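Local coordinates for protein twin-arginine translocation pathway signal (Rhodoferax ferrireducens, PDB 5IM2) that binds benzoate and is probably the extracytoplasmic solute-binding component of a TRAP transporter, at residues P124-V128 and W339-M343; T136-A140 and G296-Q300. All coordinates share one frame; numbering follows the deposited sequence.

How the interactions relate
The two contacts lie far apart, with centres about 22 Å from each other and nearest atoms about 10 Å apart, and they do not touch. Along the chain, interaction 2 is nested inside the long loop that interaction 1 closes. Helix 138-152 ties them together: its first turn forms one side of interaction 2, and Tyr148 further along packs on Val128 and Trp339 of interaction 1. Interaction 2 borders the pocket, because Gln299 of its segment 296-300 touches the benzoate, while the side chain of Gln300 stays about 11 Å away. Interaction 1 is the more remote, with the side chain of Glu127 about 14 Å from the ligand.

Interaction 1: P124-V128 and W339-M343; sequences PRIEV and WVEDM
The indole of Trp339 has Val128 over one face and Met343, from its own helix, over the other, while oxygens of segment 124-128 line its edge. Val128 CB sits 4.0 Å from the centroid of the six-membered ring, a CH-pi contact, and Val128 CG2 reaches Trp339 CH2 at 3.7 Å. On the opposite face Met343 CG rides 3.4 Å above the ring plane, toward the rim. At the edge, Trp339 NE1 gives a weak hydrogen bond to Pro124 O at 3.3 Å, bent to 151°. Glu127 OE1 also lies near the ring plane, 3.4 Å from Trp339 NE1, its carboxylate turned 48° against the indole. Trp339 CG stands anti to the backbone N (chi1 -180°), which carries the ring off helix 334-345 toward segment 124-128, whose last three residues begin a 3-10 turn in the connection between strand 111-114 and helix 138-152 of the family 7 solute-binding fold. Met343 bends at chi2 and again at chi3, bringing its CE methyl to Pro124 CB at 3.8 Å. Arg125 O lies at the indole edge, 3.7 Å from Trp339 CZ2, and accepts from Tyr148 OH, while the guanidinium of Arg125 forms salt bridges with Asp155 and Glu156. The carboxylate of Glu127 is shared with helix 196-205: OE2 pairs with Arg196 and OE1 accepts from Gln197. Arg196 also binds Asp342, so one arginine stands between two acids and probably offsets their mutual repulsion.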
ATOM      1  N   PRO A 124       6.435 -10.464  -7.542  1.00 19.21           N
ATOM      2  CA  PRO A 124       7.178  -9.502  -8.360  1.00 18.17           C
ATOM      3  C   PRO A 124       6.323  -8.708  -9.321  1.00 16.87           C
ATOM      4  O   PRO A 124       6.646  -7.546  -9.580  1.00 16.29           O
ATOM      5  CB  PRO A 124       8.180 -10.385  -9.106  1.00 17.23           C
ATOM      6  CG  PRO A 124       7.566 -11.738  -9.137  1.00 22.32           C
ATOM      7  CD  PRO A 124       6.824 -11.852  -7.829  1.00 21.36           C
ATOM      8  N   ARG A 125       5.258  -9.274  -9.887  1.00 16.33           N
ATOM      9  CA  ARG A 125       4.593  -8.540 -10.966  1.00 16.40           C
ATOM     10  C   ARG A 125       3.705  -7.392 -10.469  1.00 17.46           C
ATOM     11  O   ARG A 125       3.541  -6.384 -11.176  1.00 14.56           O
ATOM     12  CB  ARG A 125       3.776  -9.509 -11.814  1.00 15.65           C
ATOM     13  CG  ARG A 125       4.610 -10.403 -12.672  1.00 16.07           C
ATOM     14  CD  ARG A 125       3.811 -11.535 -13.240  1.00 26.72           C
ATOM     15  NE  ARG A 125       3.616 -12.567 -12.246  1.00 20.97           N
ATOM     16  CZ  ARG A 125       3.106 -13.770 -12.500  1.00 28.78           C
ATOM     17  NH1 ARG A 125       2.695 -14.091 -13.723  1.00 31.69           N
ATOM     18  NH2 ARG A 125       2.990 -14.646 -11.519  1.00 30.19           N
ATOM     19  N   ILE A 126       3.125  -7.501  -9.267  1.00 16.41           N
ATOM     20  CA  ILE A 126       2.276  -6.425  -8.780  1.00 16.89           C
ATOM     21  C   ILE A 126       3.093  -5.175  -8.465  1.00 15.17           C
ATOM     22  O   ILE A 126       2.545  -4.066  -8.351  1.00 14.14           O
ATOM     23  CB  ILE A 126       1.470  -6.888  -7.553  1.00 16.01           C
ATOM     24  CG1 ILE A 126       0.365  -5.882  -7.275  1.00 17.33           C
ATOM     25  CG2 ILE A 126       2.342  -7.070  -6.337  1.00 16.97           C
ATOM     26  CD1 ILE A 126      -0.485  -6.226  -6.036  1.00 27.47           C
ATOM     27  N   GLU A 127       4.415  -5.335  -8.338  1.00 19.88           N
ATOM     28  CA  GLU A 127       5.313  -4.239  -7.997  1.00 14.06           C
ATOM     29  C   GLU A 127       5.362  -3.130  -9.042  1.00 14.17           C
ATOM     30  O   GLU A 127       5.916  -2.069  -8.757  1.00 14.19           O
ATOM     31  CB  GLU A 127       6.752  -4.740  -7.830  1.00 24.01           C
ATOM     32  CG  GLU A 127       7.071  -5.647  -6.693  1.00 34.51           C
ATOM     33  CD  GLU A 127       8.552  -6.090  -6.747  1.00 34.76           C
ATOM     34  OE1 GLU A 127       9.181  -6.094  -7.856  1.00 27.15           O
ATOM     35  OE2 GLU A 127       9.092  -6.440  -5.687  1.00 41.67           O
ATOM     36  N   VAL A 128       4.814  -3.347 -10.240  1.00 18.91           N
ATOM     37  CA  VAL A 128       4.821  -2.322 -11.271  1.00 16.71           C
ATOM     38  C   VAL A 128       4.165  -1.042 -10.743  1.00 11.88           C
ATOM     39  O   VAL A 128       4.512   0.074 -11.154  1.00 17.11           O
ATOM     40  CB  VAL A 128       4.129  -2.874 -12.538  1.00 15.21           C
ATOM     41  CG1 VAL A 128       2.634  -3.068 -12.325  1.00 14.27           C
ATOM     42  CG2 VAL A 128       4.438  -1.992 -13.737  1.00 13.34           C
ATOM     43  N   TRP A 339      13.343  -2.959 -13.299  1.00 16.67           N
ATOM     44  CA  TRP A 339      12.219  -3.844 -13.017  1.00 20.94           C
ATOM     45  C   TRP A 339      11.830  -4.648 -14.260  1.00 18.03           C
ATOM     46  O   TRP A 339      11.566  -5.855 -14.173  1.00 17.98           O
ATOM     47  CB  TRP A 339      11.045  -3.010 -12.491  1.00 15.31           C
ATOM     48  CG  TRP A 339       9.830  -3.833 -12.162  1.00 15.27           C
ATOM     49  CD1 TRP A 339       9.577  -4.464 -10.988  1.00 16.79           C
ATOM     50  CD2 TRP A 339       8.725  -4.139 -13.031  1.00 18.43           C
ATOM     51  NE1 TRP A 339       8.394  -5.162 -11.067  1.00 17.77           N
ATOM     52  CE2 TRP A 339       7.848  -4.982 -12.304  1.00 16.82           C
ATOM     53  CE3 TRP A 339       8.399  -3.799 -14.356  1.00 15.11           C
ATOM     54  CZ2 TRP A 339       6.657  -5.491 -12.855  1.00 17.27           C
ATOM     55  CZ3 TRP A 339       7.227  -4.303 -14.900  1.00 18.56           C
ATOM     56  CH2 TRP A 339       6.368  -5.151 -14.135  1.00 14.69           C
ATOM     57  N   VAL A 340      11.786  -3.992 -15.426  1.00 18.44           N
ATOM     58  CA  VAL A 340      11.489  -4.702 -16.668  1.00 20.71           C
ATOM     59  C   VAL A 340      12.506  -5.806 -16.894  1.00 18.19           C
ATOM     60  O   VAL A 340      12.158  -6.944 -17.241  1.00 22.65           O
ATOM     61  CB  VAL A 340      11.439  -3.703 -17.836  1.00 21.24           C
ATOM     62  CG1 VAL A 340      11.559  -4.430 -19.204  1.00 26.88           C
ATOM     63  CG2 VAL A 340      10.149  -2.896 -17.743  1.00 16.92           C
ATOM     64  N   GLU A 341      13.781  -5.500 -16.674  1.00 20.58           N
ATOM     65  CA  GLU A 341      14.819  -6.504 -16.865  1.00 26.57           C
ATOM     66  C   GLU A 341      14.663  -7.661 -15.875  1.00 20.18           C
ATOM     67  O   GLU A 341      14.828  -8.835 -16.245  1.00 26.96           O
ATOM     68  CB  GLU A 341      16.174  -5.818 -16.738  1.00 32.07           C
ATOM     69  CG  GLU A 341      17.363  -6.656 -17.143  1.00 74.71           C
ATOM     70  CD  GLU A 341      18.628  -5.828 -17.301  1.00102.11           C
ATOM     71  OE1 GLU A 341      18.597  -4.629 -16.945  1.00114.42           O
ATOM     72  OE2 GLU A 341      19.649  -6.369 -17.786  1.00105.55           O
ATOM     73  N   ASP A 342      14.334  -7.356 -14.614  1.00 19.29           N
ATOM     74  CA  ASP A 342      14.094  -8.403 -13.619  1.00 20.27           C
ATOM     75  C   ASP A 342      12.907  -9.283 -14.002  1.00 19.13           C
ATOM     76  O   ASP A 342      12.943 -10.506 -13.788  1.00 26.80           O
ATOM     77  CB  ASP A 342      13.867  -7.785 -12.239  1.00 20.38           C
ATOM     78  CG  ASP A 342      13.775  -8.822 -11.162  1.00 29.12           C
ATOM     79  OD1 ASP A 342      14.615  -9.750 -11.167  1.00 46.66           O
ATOM     80  OD2 ASP A 342      12.871  -8.731 -10.309  1.00 30.78           O
ATOM     81  N   MET A 343      11.830  -8.682 -14.536  1.00 20.71           N
ATOM     82  CA  MET A 343      10.681  -9.488 -14.961  1.00 19.04           C
ATOM     83  C   MET A 343      11.065 -10.398 -16.127  1.00 19.97           C
ATOM     84  O   MET A 343      10.663 -11.564 -16.176  1.00 21.36           O
ATOM     85  CB  MET A 343       9.503  -8.597 -15.355  1.00 21.00           C
ATOM     86  CG  MET A 343       8.882  -7.770 -14.195  1.00 21.88           C
ATOM     87  SD  MET A 343       8.477  -8.695 -12.692  1.00 21.78           S
ATOM     88  CE  MET A 343       9.900  -8.202 -11.721  1.00 25.08           C
TER

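Interaction 2: T136-A140 and G296-Q300; sequences TNAEA and GRVQQ
Polar groups carry this helix-to-helix contact, in which the start of helix 138-152 meets helix 289-301 near its C-terminal end through a carboxamide and a salt bridge. Gln300 OE1 accepts from Ala138 N at 2.8 Å, nearly straight at 172°, with the donor tilted somewhat from the carbonyl plane. Its extended chain, CG anti to the backbone N (chi1 -178°), carries the amide across to the first turn of the other helix. Water 2 gives a second link, accepting from Glu139 N and lying within hydrogen-bonding distance of Gln300 OE1, to which it can donate. On the amide's other side, water 1 bridges Gln300 NE2 and Thr136 O. Asn137 is the N-cap: its OD1 takes Ala140 N at 2.9 Å, approached from above the carbonyl plane. Together the cap, Gln300 and water 2 satisfy the first amides of the helix. The backbones come close here, with Glu139 CA 4.5 Å from Arg297 CA; Gly296 permits this approach, since a beta carbon would run into Ala138 O. Ala138 CB packs against Gly296 O at 3.4 Å. Glu139 and Arg297 extend side by side in the same direction, and Arg297 NH1 forms a salt bridge with Glu139 OE1 at 2.9 Å, on the syn side of the carboxylate, with carboxylate and guanidinium planes 79° apart. Replacing Glu139 by an alanine is likely to leave Arg297 without its carboxylate mate and its long chain freer to swing. Helix 350-367 borders the contact through Ile361 and Ser365, and Ala368 O just beyond it accepts from Asn137 ND2. Gln299, itself a residue of the benzoate pocket, packs against helix 62-78 and hydrogen-bonds to Gln166 of strand 161-167 and to Glu234.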
ATOM      1  N   THR A 136      -1.931   8.015 -10.615  1.00 15.98           N
ATOM      2  CA  THR A 136      -2.679   9.257 -10.728  1.00 16.11           C
ATOM      3  C   THR A 136      -3.338   9.537  -9.368  1.00 15.20           C
ATOM      4  O   THR A 136      -2.763  10.253  -8.535  1.00 18.98           O
ATOM      5  CB  THR A 136      -3.700   9.158 -11.853  1.00 18.30           C
ATOM      6  OG1 THR A 136      -4.495   7.994 -11.666  1.00 15.64           O
ATOM      7  CG2 THR A 136      -3.014   9.023 -13.186  1.00 19.61           C
ATOM      8  N   ASN A 137      -4.503   8.938  -9.110  1.00 14.75           N
ATOM      9  CA  ASN A 137      -5.097   8.916  -7.770  1.00 16.19           C
ATOM     10  C   ASN A 137      -5.302   7.470  -7.318  1.00 15.35           C
ATOM     11  O   ASN A 137      -5.269   6.539  -8.125  1.00 16.64           O
ATOM     12  CB  ASN A 137      -6.420   9.688  -7.751  1.00 18.61           C
ATOM     13  CG  ASN A 137      -7.442   9.085  -8.638  1.00 15.64           C
ATOM     14  OD1 ASN A 137      -8.043   8.109  -8.269  1.00 16.78           O
ATOM     15  ND2 ASN A 137      -7.662   9.670  -9.832  1.00 22.02           N
ATOM     16  N   ALA A 138      -5.465   7.269  -6.011  1.00 13.75           N
ATOM     17  CA  ALA A 138      -5.518   5.905  -5.480  1.00 10.34           C
ATOM     18  C   ALA A 138      -6.728   5.119  -5.979  1.00 10.39           C
ATOM     19  O   ALA A 138      -6.619   3.911  -6.207  1.00 15.06           O
ATOM     20  CB  ALA A 138      -5.492   5.931  -3.955  1.00 14.41           C
ATOM     21  N   GLU A 139      -7.897   5.761  -6.119  1.00 12.86           N
ATOM     22  CA  GLU A 139      -9.063   5.026  -6.608  1.00 17.93           C
ATOM     23  C   GLU A 139      -8.803   4.472  -8.005  1.00 15.84           C
ATOM     24  O   GLU A 139      -8.977   3.276  -8.257  1.00 13.05           O
ATOM     25  CB  GLU A 139     -10.315   5.908  -6.620  1.00 15.42           C
ATOM     26  CG  GLU A 139     -11.547   5.182  -7.099  1.00 15.40           C
ATOM     27  CD  GLU A 139     -12.732   6.113  -7.234  1.00 21.70           C
ATOM     28  OE1 GLU A 139     -12.578   7.332  -6.943  1.00 20.98           O
ATOM     29  OE2 GLU A 139     -13.804   5.629  -7.675  1.00 20.60           O
ATOM     30  N   ALA A 140      -8.386   5.335  -8.922  1.00 14.13           N
ATOM     31  CA  ALA A 140      -8.119   4.902 -10.294  1.00 15.07           C
ATOM     32  C   ALA A 140      -7.015   3.857 -10.354  1.00 14.62           C
ATOM     33  O   ALA A 140      -7.152   2.824 -11.031  1.00 14.29           O
ATOM     34  CB  ALA A 140      -7.790   6.132 -11.144  1.00 14.97           C
ATOM     35  N   GLY A 296      -9.038   2.056  -2.146  1.00 16.48           N
ATOM     36  CA  GLY A 296      -8.072   3.092  -2.469  1.00 15.75           C
ATOM     37  C   GLY A 296      -8.617   4.495  -2.250  1.00 16.31           C
ATOM     38  O   GLY A 296      -7.929   5.362  -1.719  1.00 17.87           O
ATOM     39  N   ARG A 297      -9.864   4.747  -2.671  1.00 13.76           N
ATOM     40  CA  ARG A 297     -10.439   6.069  -2.498  1.00 16.85           C
ATOM     41  C   ARG A 297     -10.440   6.467  -1.016  1.00 18.27           C
ATOM     42  O   ARG A 297     -10.058   7.591  -0.656  1.00 16.45           O
ATOM     43  CB  ARG A 297     -11.856   6.103  -3.070  1.00 17.88           C
ATOM     44  CG  ARG A 297     -12.423   7.464  -3.091  1.00 17.89           C
ATOM     45  CD  ARG A 297     -13.840   7.579  -3.639  1.00 19.39           C
ATOM     46  NE  ARG A 297     -14.218   8.980  -3.509  1.00 27.48           N
ATOM     47  CZ  ARG A 297     -14.262   9.876  -4.491  1.00 38.89           C
ATOM     48  NH1 ARG A 297     -14.029   9.542  -5.763  1.00 30.57           N
ATOM     49  NH2 ARG A 297     -14.591  11.127  -4.193  1.00 45.07           N
ATOM     50  N   VAL A 298     -10.866   5.548  -0.151  1.00 17.11           N
ATOM     51  CA  VAL A 298     -10.991   5.834   1.285  1.00 15.25           C
ATOM     52  C   VAL A 298      -9.615   6.010   1.916  1.00 18.27           C
ATOM     53  O   VAL A 298      -9.415   6.892   2.772  1.00 17.61           O
ATOM     54  CB  VAL A 298     -11.807   4.727   1.972  1.00 15.10           C
ATOM     55  CG1 VAL A 298     -11.801   4.915   3.475  1.00 19.53           C
ATOM     56  CG2 VAL A 298     -13.247   4.749   1.441  1.00 18.34           C
ATOM     57  N   GLN A 299      -8.634   5.209   1.490  1.00 14.90           N
ATOM     58  CA  GLN A 299      -7.291   5.369   2.047  1.00 13.81           C
ATOM     59  C   GLN A 299      -6.736   6.755   1.716  1.00 14.69           C
ATOM     60  O   GLN A 299      -6.193   7.457   2.583  1.00 18.31           O
ATOM     61  CB  GLN A 299      -6.358   4.279   1.559  1.00 19.89           C
ATOM     62  CG  GLN A 299      -5.106   4.142   2.499  1.00 14.44           C
ATOM     63  CD  GLN A 299      -4.379   2.835   2.343  1.00 13.83           C
ATOM     64  OE1 GLN A 299      -4.661   2.037   1.465  1.00 20.24           O
ATOM     65  NE2 GLN A 299      -3.406   2.635   3.186  1.00 17.22           N
ATOM     66  N   GLN A 300      -6.894   7.186   0.475  1.00 14.94           N
ATOM     67  CA  GLN A 300      -6.420   8.524   0.123  1.00 14.00           C
ATOM     68  C   GLN A 300      -7.267   9.615   0.772  1.00 15.41           C
ATOM     69  O   GLN A 300      -6.760  10.714   1.043  1.00 20.99           O
ATOM     70  CB  GLN A 300      -6.382   8.683  -1.407  1.00 19.68           C
ATOM     71  CG  GLN A 300      -5.844  10.035  -1.847  1.00 14.88           C
ATOM     72  CD  GLN A 300      -5.451  10.130  -3.298  1.00 15.60           C
ATOM     73  OE1 GLN A 300      -5.788   9.274  -4.109  1.00 25.65           O
ATOM     74  NE2 GLN A 300      -4.773  11.212  -3.650  1.00 23.54           N
TER
HETATM   75  O   HOH W   1      -3.464  11.818  -6.229  1.00 29.52           O
HETATM   76  O   HOH W   2      -8.462   8.407  -4.831  1.00 19.00           O